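Local coordinates for protein 11S globulin isoform 1 (Cocos nucifera, PDB 5WPW) that serves as a hexameric 11S seed storage globulin, a nutrient reservoir of the coconut seed, and is a potential food allergen, at residues Asp25-Asp30 and Thr41-Ile46; Glu32-Ala37 and Leu340-Gln345; Ser57-Leu62 and Thr138-Ser143. The protein carries 2 engineered substitutions. All coordinates share one frame; numbering follows the deposited sequence.

Contact 1. Residues Asp25-Asp30 and Thr41-Ile46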
ATOM      1  N   ASP A  25     -24.456 -13.975  28.258  1.00 32.91           N
ATOM      2  CA  ASP A  25     -25.743 -13.601  27.685  1.00 36.77           C
ATOM      3  C   ASP A  25     -25.579 -13.487  26.180  1.00 36.93           C
ATOM      4  O   ASP A  25     -24.657 -12.816  25.715  1.00 35.42           O
ATOM      5  CB  ASP A  25     -26.227 -12.265  28.248  1.00 39.04           C
ATOM      6  CG  ASP A  25     -26.369 -12.285  29.736  1.00 44.70           C
ATOM      7  OD1 ASP A  25     -26.622 -13.391  30.267  1.00 51.52           O
ATOM      8  OD2 ASP A  25     -26.197 -11.229  30.376  1.00 46.47           O
ATOM      9  N   TYR A  26     -26.440 -14.147  25.422  1.00 34.93           N
ATOM     10  CA  TYR A  26     -26.352 -14.099  23.966  1.00 42.83           C
ATOM     11  C   TYR A  26     -27.510 -13.277  23.404  1.00 41.30           C
ATOM     12  O   TYR A  26     -28.679 -13.580  23.670  1.00 42.01           O
ATOM     13  CB  TYR A  26     -26.344 -15.504  23.359  1.00 39.25           C
ATOM     14  CG  TYR A  26     -25.225 -16.418  23.837  1.00 40.48           C
ATOM     15  CD1 TYR A  26     -25.311 -17.065  25.070  1.00 45.19           C
ATOM     16  CD2 TYR A  26     -24.100 -16.663  23.050  1.00 42.59           C
ATOM     17  CE1 TYR A  26     -24.302 -17.915  25.512  1.00 45.72           C
ATOM     18  CE2 TYR A  26     -23.077 -17.517  23.482  1.00 34.59           C
ATOM     19  CZ  TYR A  26     -23.189 -18.140  24.721  1.00 42.72           C
ATOM     20  OH  TYR A  26     -22.200 -18.997  25.190  1.00 41.28           O
ATOM     21  N   PHE A  27     -27.191 -12.242  22.628  1.00 34.63           N
ATOM     22  CA  PHE A  27     -28.217 -11.641  21.783  1.00 36.99           C
ATOM     23  C   PHE A  27     -28.468 -12.554  20.590  1.00 38.44           C
ATOM     24  O   PHE A  27     -27.622 -13.369  20.223  1.00 40.32           O
ATOM     25  CB  PHE A  27     -27.812 -10.246  21.308  1.00 34.69           C
ATOM     26  CG  PHE A  27     -27.605  -9.242  22.414  1.00 34.64           C
ATOM     27  CD1 PHE A  27     -26.485  -9.295  23.218  1.00 32.57           C
ATOM     28  CD2 PHE A  27     -28.526  -8.210  22.615  1.00 36.74           C
ATOM     29  CE1 PHE A  27     -26.289  -8.360  24.222  1.00 36.10           C
ATOM     30  CE2 PHE A  27     -28.336  -7.273  23.608  1.00 28.42           C
ATOM     31  CZ  PHE A  27     -27.210  -7.354  24.418  1.00 37.80           C
ATOM     32  N   ASP A  28     -29.653 -12.433  19.986  1.00 39.71           N
ATOM     33  CA  ASP A  28     -30.067 -13.389  18.963  1.00 43.66           C
ATOM     34  C   ASP A  28     -29.513 -12.966  17.603  1.00 42.36           C
ATOM     35  O   ASP A  28     -30.026 -12.036  16.979  1.00 42.57           O
ATOM     36  CB  ASP A  28     -31.585 -13.530  18.904  1.00 39.91           C
ATOM     37  CG  ASP A  28     -32.034 -14.513  17.831  1.00 43.03           C
ATOM     38  OD1 ASP A  28     -31.205 -15.319  17.356  1.00 47.93           O
ATOM     39  OD2 ASP A  28     -33.218 -14.478  17.447  1.00 49.53           O
ATOM     40  N   GLU A  29     -28.495 -13.682  17.123  1.00 39.99           N
ATOM     41  CA  GLU A  29     -27.882 -13.342  15.845  1.00 38.44           C
ATOM     42  C   GLU A  29     -28.806 -13.608  14.666  1.00 41.30           C
ATOM     43  O   GLU A  29     -28.491 -13.191  13.545  1.00 37.43           O
ATOM     44  CB  GLU A  29     -26.569 -14.115  15.680  1.00 43.22           C
ATOM     45  CG  GLU A  29     -26.675 -15.605  15.980  1.00 40.75           C
ATOM     46  CD  GLU A  29     -25.532 -16.416  15.362  1.00 43.47           C
ATOM     47  OE1 GLU A  29     -24.343 -16.162  15.689  1.00 39.15           O
ATOM     48  OE2 GLU A  29     -25.826 -17.311  14.536  1.00 48.24           O
ATOM     49  N   ASP A  30     -29.935 -14.288  14.894  1.00 44.10           N
ATOM     50  CA  ASP A  30     -30.929 -14.545  13.862  1.00 44.27           C
ATOM     51  C   ASP A  30     -31.991 -13.456  13.774  1.00 43.63           C
ATOM     52  O   ASP A  30     -32.783 -13.456  12.826  1.00 49.69           O
ATOM     53  CB  ASP A  30     -31.591 -15.902  14.107  1.00 48.30           C
ATOM     54  CG  ASP A  30     -30.701 -17.063  13.694  1.00 53.91           C
ATOM     55  OD1 ASP A  30     -30.761 -17.460  12.508  1.00 59.31           O
ATOM     56  OD2 ASP A  30     -29.942 -17.575  14.548  1.00 53.79           O
ATOM     57  N   THR A  41     -23.572 -10.626  18.917  1.00 30.21           N
ATOM     58  CA  THR A  41     -23.177  -9.909  20.124  1.00 27.42           C
ATOM     59  C   THR A  41     -23.364 -10.823  21.327  1.00 29.33           C
ATOM     60  O   THR A  41     -24.315 -11.616  21.379  1.00 29.69           O
ATOM     61  CB  THR A  41     -23.989  -8.610  20.326  1.00 28.96           C
ATOM     62  OG1 THR A  41     -23.709  -7.681  19.266  1.00 42.48           O
ATOM     63  CG2 THR A  41     -23.624  -7.935  21.644  1.00 35.88           C
ATOM     64  N   ILE A  42     -22.428 -10.757  22.261  1.00 31.92           N
ATOM     65  CA  ILE A  42     -22.545 -11.493  23.510  1.00 33.24           C
ATOM     66  C   ILE A  42     -22.107 -10.584  24.643  1.00 34.85           C
ATOM     67  O   ILE A  42     -21.247  -9.711  24.480  1.00 31.61           O
ATOM     68  CB  ILE A  42     -21.731 -12.811  23.510  1.00 28.20           C
ATOM     69  CG1 ILE A  42     -20.246 -12.547  23.711  1.00 37.77           C
ATOM     70  CG2 ILE A  42     -21.955 -13.609  22.240  1.00 37.37           C
ATOM     71  CD1 ILE A  42     -19.386 -13.797  23.525  1.00 33.13           C
ATOM     72  N   ARG A  43     -22.739 -10.765  25.795  1.00 33.72           N
ATOM     73  CA  ARG A  43     -22.329 -10.116  27.027  1.00 33.35           C
ATOM     74  C   ARG A  43     -21.890 -11.193  28.009  1.00 34.86           C
ATOM     75  O   ARG A  43     -22.567 -12.210  28.159  1.00 33.64           O
ATOM     76  CB  ARG A  43     -23.464  -9.280  27.641  1.00 33.43           C
ATOM     77  CG  ARG A  43     -23.027  -8.537  28.906  1.00 32.46           C
ATOM     78  CD  ARG A  43     -24.209  -8.102  29.763  1.00 40.88           C
ATOM     79  NE  ARG A  43     -25.009  -7.097  29.079  1.00 48.50           N
ATOM     80  CZ  ARG A  43     -26.335  -7.066  29.091  1.00 45.51           C
ATOM     81  NH1 ARG A  43     -27.008  -7.991  29.760  1.00 46.58           N
ATOM     82  NH2 ARG A  43     -26.989  -6.120  28.418  1.00 42.78           N
ATOM     83  N   ARG A  44     -20.762 -10.970  28.669  1.00 32.34           N
ATOM     84  CA  ARG A  44     -20.261 -11.887  29.683  1.00 35.89           C
ATOM     85  C   ARG A  44     -20.076 -11.182  31.016  1.00 35.16           C
ATOM     86  O   ARG A  44     -19.616 -10.034  31.071  1.00 29.88           O
ATOM     87  CB  ARG A  44     -18.931 -12.496  29.280  1.00 32.44           C
ATOM     88  CG  ARG A  44     -19.042 -13.848  28.734  1.00 36.14           C
ATOM     89  CD  ARG A  44     -17.683 -14.457  28.684  1.00 39.12           C
ATOM     90  NE  ARG A  44     -17.156 -14.465  27.332  1.00 42.95           N
ATOM     91  CZ  ARG A  44     -17.461 -15.386  26.428  1.00 42.35           C
ATOM     92  NH1 ARG A  44     -16.934 -15.323  25.220  1.00 42.19           N
ATOM     93  NH2 ARG A  44     -18.289 -16.368  26.743  1.00 40.63           N
ATOM     94  N   VAL A  45     -20.401 -11.890  32.097  1.00 31.53           N
ATOM     95  CA  VAL A  45     -20.057 -11.461  33.443  1.00 33.08           C
ATOM     96  C   VAL A  45     -19.141 -12.521  34.034  1.00 38.70           C
ATOM     97  O   VAL A  45     -19.489 -13.706  34.046  1.00 36.57           O
ATOM     98  CB  VAL A  45     -21.304 -11.260  34.324  1.00 39.08           C
ATOM     99  CG1 VAL A  45     -20.884 -11.016  35.756  1.00 38.58           C
ATOM    100  CG2 VAL A  45     -22.096 -10.089  33.836  1.00 35.90           C
ATOM    101  N   ILE A  46     -17.973 -12.098  34.502  1.00 36.14           N
ATOM    102  CA  ILE A  46     -16.948 -12.996  35.019  1.00 38.35           C
ATOM    103  C   ILE A  46     -16.717 -12.606  36.470  1.00 36.76           C
ATOM    104  O   ILE A  46     -16.135 -11.549  36.754  1.00 35.78           O
ATOM    105  CB  ILE A  46     -15.638 -12.922  34.211  1.00 34.67           C
ATOM    106  CG1 ILE A  46     -15.873 -13.271  32.740  1.00 33.01           C
ATOM    107  CG2 ILE A  46     -14.579 -13.839  34.794  1.00 30.90           C
ATOM    108  CD1 ILE A  46     -14.641 -13.028  31.882  1.00 35.02           C
TER
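The carbonyl oxygen of Asp25 is gripped twice from the facing strand: Arg43 N gives a nearly straight hydrogen bond in the carbonyl plane, 2.8 Å from Asp25 O, and Ile42 CA adds a CA-H...O contact at 3.3 Å from that same oxygen. The return bond, Asp25 N to Arg43 O at 2.6 Å, completes a hydrogen-bonded antiparallel pair. Two residues on, Phe27 N reaches Thr41 O at 3.2 Å, coming from above the carbonyl plane. Backbone bonds therefore carry most of the polar work. By comparison the salt bridge is loose: Arg43, its chain bent at chi3, brings NH1 to Asp25 OD2 only at a weak 3.4 Å, at the guanidinium edge, with the two planar groups 88° apart. Beside it the Phe27 ring runs alongside Thr41, CD1 touching CG2 at 3.5 Å. Tyr26 and Ile42 share the other face, CD2 of Tyr26 lying 3.8 Å from CG2 of Ile42, while Tyr26 OH is bonded to Gln162. The pair belongs to the N-terminal cupin sheet, where strand 40-46 is next flanked by strand 134-140, and Phe27 and Thr41 both pack on helix 32-37 and strand 340-343.

Contact 2. Residues Glu32-Ala37 and Leu340-Gln345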
ATOM      1  N   GLU A  32     -33.534 -10.040  12.692  1.00 45.75           N
ATOM      2  CA  GLU A  32     -33.335  -9.356  11.414  1.00 41.86           C
ATOM      3  C   GLU A  32     -32.281  -8.260  11.515  1.00 39.71           C
ATOM      4  O   GLU A  32     -31.496  -8.050  10.583  1.00 39.19           O
ATOM      5  CB  GLU A  32     -34.653  -8.760  10.920  1.00 49.27           C
ATOM      6  CG  GLU A  32     -35.419  -9.603   9.910  1.00 53.10           C
ATOM      7  CD  GLU A  32     -36.704  -8.922   9.453  1.00 59.10           C
ATOM      8  OE1 GLU A  32     -36.710  -7.672   9.349  1.00 55.32           O
ATOM      9  OE2 GLU A  32     -37.707  -9.630   9.207  1.00 63.29           O
ATOM     10  N   GLN A  33     -32.257  -7.541  12.632  1.00 36.55           N
ATOM     11  CA  GLN A  33     -31.345  -6.413  12.770  1.00 40.36           C
ATOM     12  C   GLN A  33     -29.893  -6.871  12.869  1.00 37.94           C
ATOM     13  O   GLN A  33     -28.997  -6.237  12.292  1.00 36.73           O
ATOM     14  CB  GLN A  33     -31.763  -5.587  13.982  1.00 36.29           C
ATOM     15  CG  GLN A  33     -33.260  -5.388  13.977  1.00 44.15           C
ATOM     16  CD  GLN A  33     -33.757  -4.584  15.144  1.00 45.73           C
ATOM     17  OE1 GLN A  33     -33.668  -3.358  15.145  1.00 44.78           O
ATOM     18  NE2 GLN A  33     -34.299  -5.270  16.143  1.00 46.50           N
ATOM     19  N   PHE A  34     -29.644  -7.967  13.594  1.00 37.96           N
ATOM     20  CA  PHE A  34     -28.323  -8.585  13.611  1.00 32.99           C
ATOM     21  C   PHE A  34     -27.973  -9.168  12.251  1.00 38.06           C
ATOM     22  O   PHE A  34     -26.828  -9.069  11.796  1.00 35.88           O
ATOM     23  CB  PHE A  34     -28.280  -9.680  14.673  1.00 36.31           C
ATOM     24  CG  PHE A  34     -27.911  -9.179  16.017  1.00 31.88           C
ATOM     25  CD1 PHE A  34     -26.631  -8.731  16.264  1.00 33.44           C
ATOM     26  CD2 PHE A  34     -28.837  -9.148  17.035  1.00 34.36           C
ATOM     27  CE1 PHE A  34     -26.283  -8.256  17.500  1.00 35.39           C
ATOM     28  CE2 PHE A  34     -28.494  -8.679  18.268  1.00 32.50           C
ATOM     29  CZ  PHE A  34     -27.212  -8.232  18.503  1.00 35.94           C
ATOM     30  N   ARG A  35     -28.945  -9.791  11.593  1.00 36.42           N
ATOM     31  CA  ARG A  35     -28.703 -10.293  10.252  1.00 38.58           C
ATOM     32  C   ARG A  35     -28.474  -9.151   9.263  1.00 39.48           C
ATOM     33  O   ARG A  35     -27.672  -9.291   8.339  1.00 37.02           O
ATOM     34  CB  ARG A  35     -29.861 -11.194   9.810  1.00 43.13           C
ATOM     35  CG  ARG A  35     -29.700 -12.657  10.260  1.00 44.44           C
ATOM     36  CD  ARG A  35     -30.709 -13.584   9.590  1.00 51.45           C
ATOM     37  NE  ARG A  35     -32.077 -13.305  10.024  1.00 55.41           N
ATOM     38  CZ  ARG A  35     -33.059 -14.203  10.055  1.00 56.19           C
ATOM     39  NH1 ARG A  35     -32.836 -15.459   9.678  1.00 57.90           N
ATOM     40  NH2 ARG A  35     -34.272 -13.842  10.471  1.00 55.77           N
ATOM     41  N   CYS A  36     -29.132  -8.007   9.447  1.00 35.05           N
ATOM     42  CA  CYS A  36     -28.838  -6.890   8.558  1.00 39.33           C
ATOM     43  C   CYS A  36     -27.442  -6.347   8.823  1.00 35.24           C
ATOM     44  O   CYS A  36     -26.709  -6.034   7.885  1.00 37.15           O
ATOM     45  CB  CYS A  36     -29.879  -5.781   8.707  1.00 39.83           C
ATOM     46  SG  CYS A  36     -29.421  -4.180   7.905  1.00 42.61           S
ATOM     47  N   ALA A  37     -27.049  -6.251  10.095  1.00 33.90           N
ATOM     48  CA  ALA A  37     -25.742  -5.713  10.428  1.00 32.62           C
ATOM     49  C   ALA A  37     -24.625  -6.712  10.165  1.00 33.73           C
ATOM     50  O   ALA A  37     -23.473  -6.300  10.040  1.00 27.11           O
ATOM     51  CB  ALA A  37     -25.702  -5.283  11.900  1.00 33.64           C
ATOM     52  N   LEU A 340     -29.447  -2.674  23.639  1.00 31.56           N
ATOM     53  CA  LEU A 340     -28.657  -2.617  22.424  1.00 31.01           C
ATOM     54  C   LEU A 340     -29.541  -2.165  21.278  1.00 30.78           C
ATOM     55  O   LEU A 340     -30.714  -2.550  21.194  1.00 32.16           O
ATOM     56  CB  LEU A 340     -28.048  -3.977  22.133  1.00 31.12           C
ATOM     57  CG  LEU A 340     -27.193  -4.147  20.888  1.00 35.39           C
ATOM     58  CD1 LEU A 340     -26.078  -5.130  21.187  1.00 31.97           C
ATOM     59  CD2 LEU A 340     -28.062  -4.651  19.762  1.00 31.88           C
ATOM     60  N   LEU A 341     -28.969  -1.367  20.383  1.00 28.54           N
ATOM     61  CA  LEU A 341     -29.700  -0.861  19.229  1.00 26.54           C
ATOM     62  C   LEU A 341     -28.763  -0.894  18.037  1.00 26.34           C
ATOM     63  O   LEU A 341     -27.678  -0.313  18.101  1.00 27.99           O
ATOM     64  CB  LEU A 341     -30.187   0.578  19.450  1.00 29.28           C
ATOM     65  CG  LEU A 341     -30.998   1.226  18.332  1.00 26.19           C
ATOM     66  CD1 LEU A 341     -32.324   0.472  18.159  1.00 35.01           C
ATOM     67  CD2 LEU A 341     -31.243   2.744  18.578  1.00 31.11           C
ATOM     68  N   ILE A 342     -29.196  -1.519  16.952  1.00 29.98           N
ATOM     69  CA  ILE A 342     -28.458  -1.471  15.691  1.00 30.05           C
ATOM     70  C   ILE A 342     -28.994  -0.336  14.827  1.00 30.91           C
ATOM     71  O   ILE A 342     -30.180  -0.308  14.475  1.00 29.76           O
ATOM     72  CB  ILE A 342     -28.554  -2.801  14.943  1.00 28.04           C
ATOM     73  CG1 ILE A 342     -28.386  -3.984  15.897  1.00 32.03           C
ATOM     74  CG2 ILE A 342     -27.526  -2.838  13.803  1.00 35.59           C
ATOM     75  CD1 ILE A 342     -27.010  -4.206  16.354  1.00 32.94           C
ATOM     76  N   VAL A 343     -28.111   0.572  14.430  1.00 26.02           N
ATOM     77  CA  VAL A 343     -28.476   1.625  13.495  1.00 28.42           C
ATOM     78  C   VAL A 343     -27.820   1.295  12.156  1.00 28.27           C
ATOM     79  O   VAL A 343     -26.585   1.322  12.038  1.00 25.80           O
ATOM     80  CB  VAL A 343     -28.070   3.004  14.021  1.00 24.41           C
ATOM     81  CG1 VAL A 343     -28.582   4.127  13.106  1.00 26.51           C
ATOM     82  CG2 VAL A 343     -28.630   3.188  15.480  1.00 28.34           C
ATOM     83  N   PRO A 344     -28.600   0.973  11.134  1.00 28.47           N
ATOM     84  CA  PRO A 344     -28.017   0.597   9.846  1.00 29.72           C
ATOM     85  C   PRO A 344     -27.300   1.751   9.169  1.00 26.40           C
ATOM     86  O   PRO A 344     -27.618   2.925   9.362  1.00 26.39           O
ATOM     87  CB  PRO A 344     -29.232   0.144   9.031  1.00 31.86           C
ATOM     88  CG  PRO A 344     -30.273  -0.202  10.056  1.00 24.86           C
ATOM     89  CD  PRO A 344     -30.052   0.754  11.171  1.00 29.42           C
ATOM     90  N   GLN A 345     -26.318   1.382   8.349  1.00 26.66           N
ATOM     91  CA  GLN A 345     -25.573   2.336   7.549  1.00 20.43           C
ATOM     92  C   GLN A 345     -26.546   3.250   6.813  1.00 24.01           C
ATOM     93  O   GLN A 345     -27.610   2.807   6.356  1.00 24.45           O
ATOM     94  CB  GLN A 345     -24.688   1.579   6.539  1.00 24.99           C
ATOM     95  CG  GLN A 345     -23.978   2.480   5.533  1.00 26.47           C
ATOM     96  CD  GLN A 345     -23.317   1.694   4.392  1.00 32.66           C
ATOM     97  OE1 GLN A 345     -22.386   2.183   3.726  1.00 33.22           O
ATOM     98  NE2 GLN A 345     -23.794   0.493   4.163  1.00 26.31           N
TER
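Ile342 is the centre of this interface, and its two branches meet different residues of the helix. CG2, placed anti to the backbone N, meets the methyl of Ala37, with CB of Ala37 3.6 Å from CG2 of Ile342. The same CG2 lies 4.0 Å from Gln33 O. On the other branch, CG1 of Ile342 runs 4.2 Å from CB of Gln33, and CD1 continues toward the Phe34 ring, where CE1 of Phe34 is 4.3 Å away. That ring then reaches tip to tip with Leu340, CZ of Phe34 standing 3.9 Å from CD2 of Leu340. At the far end Cys36 SG and Pro344 CB touch more loosely, at 4.5 Å.

The next shell explains why these groups line up. Gln33 and Ala37 sit one turn apart, joined by the helical bond from Ala37 N to Gln33 O, so they offer one surface to Ile342. The helix crosses the strand at 47°, with the segment axes approaching to 8.9 Å. Cys36 is further fixed by its disulfide to Cys3, and OE1 of Gln33 accepts from Asn9 N. Strand 340-343 is the outermost strand of its sheet within this chain, and Leu149 of a neighbouring subunit packs on Pro344.

The helix belongs to the N-terminal cupin half and the strand to the C-terminal one, so the contact is a seam between the two cupin domains of the subunit. No hydrogen bond or salt bridge crosses between the two segments, and every touching residue is buried; the helix bonds within itself and the strand to its sheet neighbour 309-314, which is consistent with cohesion by apolar packing and the exclusion of water.

Contact 3. Residues Ser57-Leu62 and Thr138-Ser143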
ATOM      1  N   SER A  57     -12.445 -17.999  17.676  1.00 23.93           N
ATOM      2  CA  SER A  57     -13.668 -17.778  16.920  1.00 26.45           C
ATOM      3  C   SER A  57     -13.346 -17.586  15.439  1.00 27.44           C
ATOM      4  O   SER A  57     -12.243 -17.177  15.081  1.00 26.37           O
ATOM      5  CB  SER A  57     -14.437 -16.552  17.437  1.00 31.76           C
ATOM      6  OG  SER A  57     -15.009 -16.794  18.731  1.00 39.60           O
ATOM      7  N   ASN A  58     -14.312 -17.921  14.585  1.00 27.41           N
ATOM      8  CA  ASN A  58     -14.185 -17.741  13.138  1.00 29.39           C
ATOM      9  C   ASN A  58     -14.294 -16.285  12.711  1.00 27.63           C
ATOM     10  O   ASN A  58     -14.018 -15.985  11.544  1.00 30.69           O
ATOM     11  CB  ASN A  58     -15.262 -18.547  12.400  1.00 24.24           C
ATOM     12  CG  ASN A  58     -16.701 -18.009  12.650  1.00 33.87           C
ATOM     13  OD1 ASN A  58     -17.047 -17.599  13.770  1.00 25.32           O
ATOM     14  ND2 ASN A  58     -17.535 -18.019  11.608  1.00 28.57           N
ATOM     15  N   ALA A  59     -14.702 -15.396  13.603  1.00 27.16           N
ATOM     16  CA  ALA A  59     -14.941 -13.993  13.271  1.00 22.78           C
ATOM     17  C   ALA A  59     -14.069 -13.074  14.119  1.00 25.75           C
ATOM     18  O   ALA A  59     -13.835 -13.361  15.309  1.00 28.23           O
ATOM     19  CB  ALA A  59     -16.405 -13.647  13.481  1.00 24.09           C
ATOM     20  N   PRO A  60     -13.534 -11.996  13.546  1.00 25.01           N
ATOM     21  CA  PRO A  60     -12.832 -11.010  14.374  1.00 24.79           C
ATOM     22  C   PRO A  60     -13.840 -10.316  15.275  1.00 24.12           C
ATOM     23  O   PRO A  60     -15.037 -10.271  14.977  1.00 25.66           O
ATOM     24  CB  PRO A  60     -12.219 -10.047  13.354  1.00 27.16           C
ATOM     25  CG  PRO A  60     -13.165 -10.113  12.172  1.00 28.08           C
ATOM     26  CD  PRO A  60     -13.656 -11.561  12.140  1.00 24.19           C
ATOM     27  N   ARG A  61     -13.352  -9.808  16.405  1.00 23.82           N
ATOM     28  CA  ARG A  61     -14.238  -9.185  17.393  1.00 22.51           C
ATOM     29  C   ARG A  61     -13.590  -7.989  18.075  1.00 23.08           C
ATOM     30  O   ARG A  61     -12.368  -7.846  18.100  1.00 23.03           O
ATOM     31  CB  ARG A  61     -14.675 -10.211  18.448  1.00 29.84           C
ATOM     32  CG  ARG A  61     -13.754 -10.324  19.604  1.00 28.42           C
ATOM     33  CD  ARG A  61     -14.114 -11.522  20.452  1.00 31.98           C
ATOM     34  NE  ARG A  61     -13.464 -12.716  19.940  1.00 35.53           N
ATOM     35  CZ  ARG A  61     -13.394 -13.857  20.602  1.00 36.37           C
ATOM     36  NH1 ARG A  61     -13.933 -13.948  21.815  1.00 36.90           N
ATOM     37  NH2 ARG A  61     -12.771 -14.890  20.064  1.00 33.91           N
ATOM     38  N   LEU A  62     -14.444  -7.108  18.621  1.00 22.13           N
ATOM     39  CA  LEU A  62     -14.053  -6.075  19.561  1.00 25.25           C
ATOM     40  C   LEU A  62     -14.786  -6.361  20.859  1.00 20.96           C
ATOM     41  O   LEU A  62     -15.981  -6.675  20.824  1.00 23.33           O
ATOM     42  CB  LEU A  62     -14.439  -4.667  19.091  1.00 25.75           C
ATOM     43  CG  LEU A  62     -13.744  -4.117  17.852  1.00 19.21           C
ATOM     44  CD1 LEU A  62     -14.029  -2.626  17.771  1.00 20.87           C
ATOM     45  CD2 LEU A  62     -12.257  -4.399  17.920  1.00 21.73           C
ATOM     46  N   THR A 138     -19.151  -7.969  23.714  1.00 26.29           N
ATOM     47  CA  THR A 138     -18.386  -8.406  22.547  1.00 27.27           C
ATOM     48  C   THR A 138     -19.232  -8.358  21.290  1.00 25.24           C
ATOM     49  O   THR A 138     -20.343  -8.904  21.273  1.00 27.03           O
ATOM     50  CB  THR A 138     -17.894  -9.831  22.754  1.00 29.47           C
ATOM     51  OG1 THR A 138     -16.878  -9.820  23.752  1.00 30.81           O
ATOM     52  CG2 THR A 138     -17.360 -10.403  21.452  1.00 28.94           C
ATOM     53  N   VAL A 139     -18.705  -7.740  20.224  1.00 25.16           N
ATOM     54  CA  VAL A 139     -19.361  -7.728  18.918  1.00 25.45           C
ATOM     55  C   VAL A 139     -18.440  -8.473  17.949  1.00 24.60           C
ATOM     56  O   VAL A 139     -17.262  -8.115  17.812  1.00 23.78           O
ATOM     57  CB  VAL A 139     -19.648  -6.294  18.421  1.00 24.22           C
ATOM     58  CG1 VAL A 139     -20.385  -6.327  17.111  1.00 26.22           C
ATOM     59  CG2 VAL A 139     -20.449  -5.488  19.456  1.00 27.38           C
ATOM     60  N   LEU A 140     -18.951  -9.547  17.355  1.00 24.58           N
ATOM     61  CA  LEU A 140     -18.204 -10.385  16.420  1.00 25.77           C
ATOM     62  C   LEU A 140     -18.678 -10.113  14.991  1.00 28.26           C
ATOM     63  O   LEU A 140     -19.878 -10.199  14.707  1.00 32.66           O
ATOM     64  CB  LEU A 140     -18.402 -11.864  16.747  1.00 27.01           C
ATOM     65  CG  LEU A 140     -17.841 -12.452  18.048  1.00 30.27           C
ATOM     66  CD1 LEU A 140     -18.937 -13.055  18.895  1.00 25.64           C
ATOM     67  CD2 LEU A 140     -16.777 -13.502  17.683  1.00 30.40           C
ATOM     68  N   ASP A 141     -17.751  -9.791  14.086  1.00 26.13           N
ATOM     69  CA  ASP A 141     -18.168  -9.470  12.710  1.00 25.91           C
ATOM     70  C   ASP A 141     -18.155 -10.757  11.901  1.00 26.25           C
ATOM     71  O   ASP A 141     -17.152 -11.127  11.310  1.00 26.00           O
ATOM     72  CB  ASP A 141     -17.279  -8.395  12.096  1.00 30.44           C
ATOM     73  CG  ASP A 141     -17.779  -7.935  10.726  1.00 28.34           C
ATOM     74  OD1 ASP A 141     -18.833  -8.423  10.267  1.00 28.53           O
ATOM     75  OD2 ASP A 141     -17.113  -7.079  10.109  1.00 34.26           O
ATOM     76  N   THR A 142     -19.286 -11.458  11.882  1.00 23.23           N
ATOM     77  CA  THR A 142     -19.383 -12.727  11.176  1.00 26.47           C
ATOM     78  C   THR A 142     -19.562 -12.557   9.674  1.00 29.63           C
ATOM     79  O   THR A 142     -19.528 -13.558   8.944  1.00 29.53           O
ATOM     80  CB  THR A 142     -20.534 -13.541  11.754  1.00 28.15           C
ATOM     81  OG1 THR A 142     -21.717 -12.732  11.755  1.00 27.02           O
ATOM     82  CG2 THR A 142     -20.219 -13.940  13.217  1.00 27.25           C
ATOM     83  N   SER A 143     -19.781 -11.329   9.210  1.00 26.70           N
ATOM     84  CA  SER A 143     -19.761 -10.978   7.793  1.00 25.37           C
ATOM     85  C   SER A 143     -18.376 -10.571   7.301  1.00 24.13           C
ATOM     86  O   SER A 143     -18.193 -10.339   6.095  1.00 27.08           O
ATOM     87  CB  SER A 143     -20.730  -9.817   7.539  1.00 27.29           C
ATOM     88  OG  SER A 143     -22.040 -10.311   7.399  1.00 37.54           O
TER
HETATM   89  O   HOH W   1     -14.994 -12.379  23.998  1.00 36.39           O
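Arg61 can be followed through this contact atom by atom. Its CB sits over the opposite backbone, 3.4 Å from Val139 O and 3.9 Å from CG of Leu140. CG takes the crowded position between the backbone N and the carbonyl carbon (chi1 88°); the chain lies beside Leu140, pointing the same way, and crosses Thr138 obliquely, CD of Arg61 meeting CG2 of Thr138 at 3.6 Å. A bend at chi3 (86°) turns the tip. NE of Arg61 lies 4.1 Å from CD2 of Leu140, a methyl that covers one face of the guanidinium. At the edge, in plane, NH1 of Arg61 donates to a single water at 2.9 Å, which also bonds Thr138 OG1 at 3.2 Å, joining the two strands. Leu140 CD2 touches Ser57 CB. In the backbone, Leu62 and Val139 exchange two bonds, and Asp141 N continues to Pro60 O at 2.9 Å, nearly along the C=O axis, where Asp141 centres an inverse gamma turn. In the N-terminal cupin sheet, strand 61-67 lies between strands 134-140 and 114-118; strand 134-140 has strand 40-46 on its other flank, and Leu62 and Val139 pack against strand 357-364 of the C-terminal cupin, Leu62 also against helix 281-284.

From the N terminus, strand 22-26 leads through a short loop into helix 32-37 and back along strand 40-46, so contact 1 closes a small loop with that helix inside it. Contact 2 starts from the helix within this loop and closes only some 300 residues later at strand 340-343; the two therefore cross. Contact 3 opens after contact 1 has closed and nests inside the long loop of contact 2. Contacts 1 and 3 share one sheet, strands 40-46 and 134-140 being neighbours through a probable Ile42 O to Thr138 N bond. That sheet is part of the N-terminal cupin, which contact 2 ties to the C-terminal one.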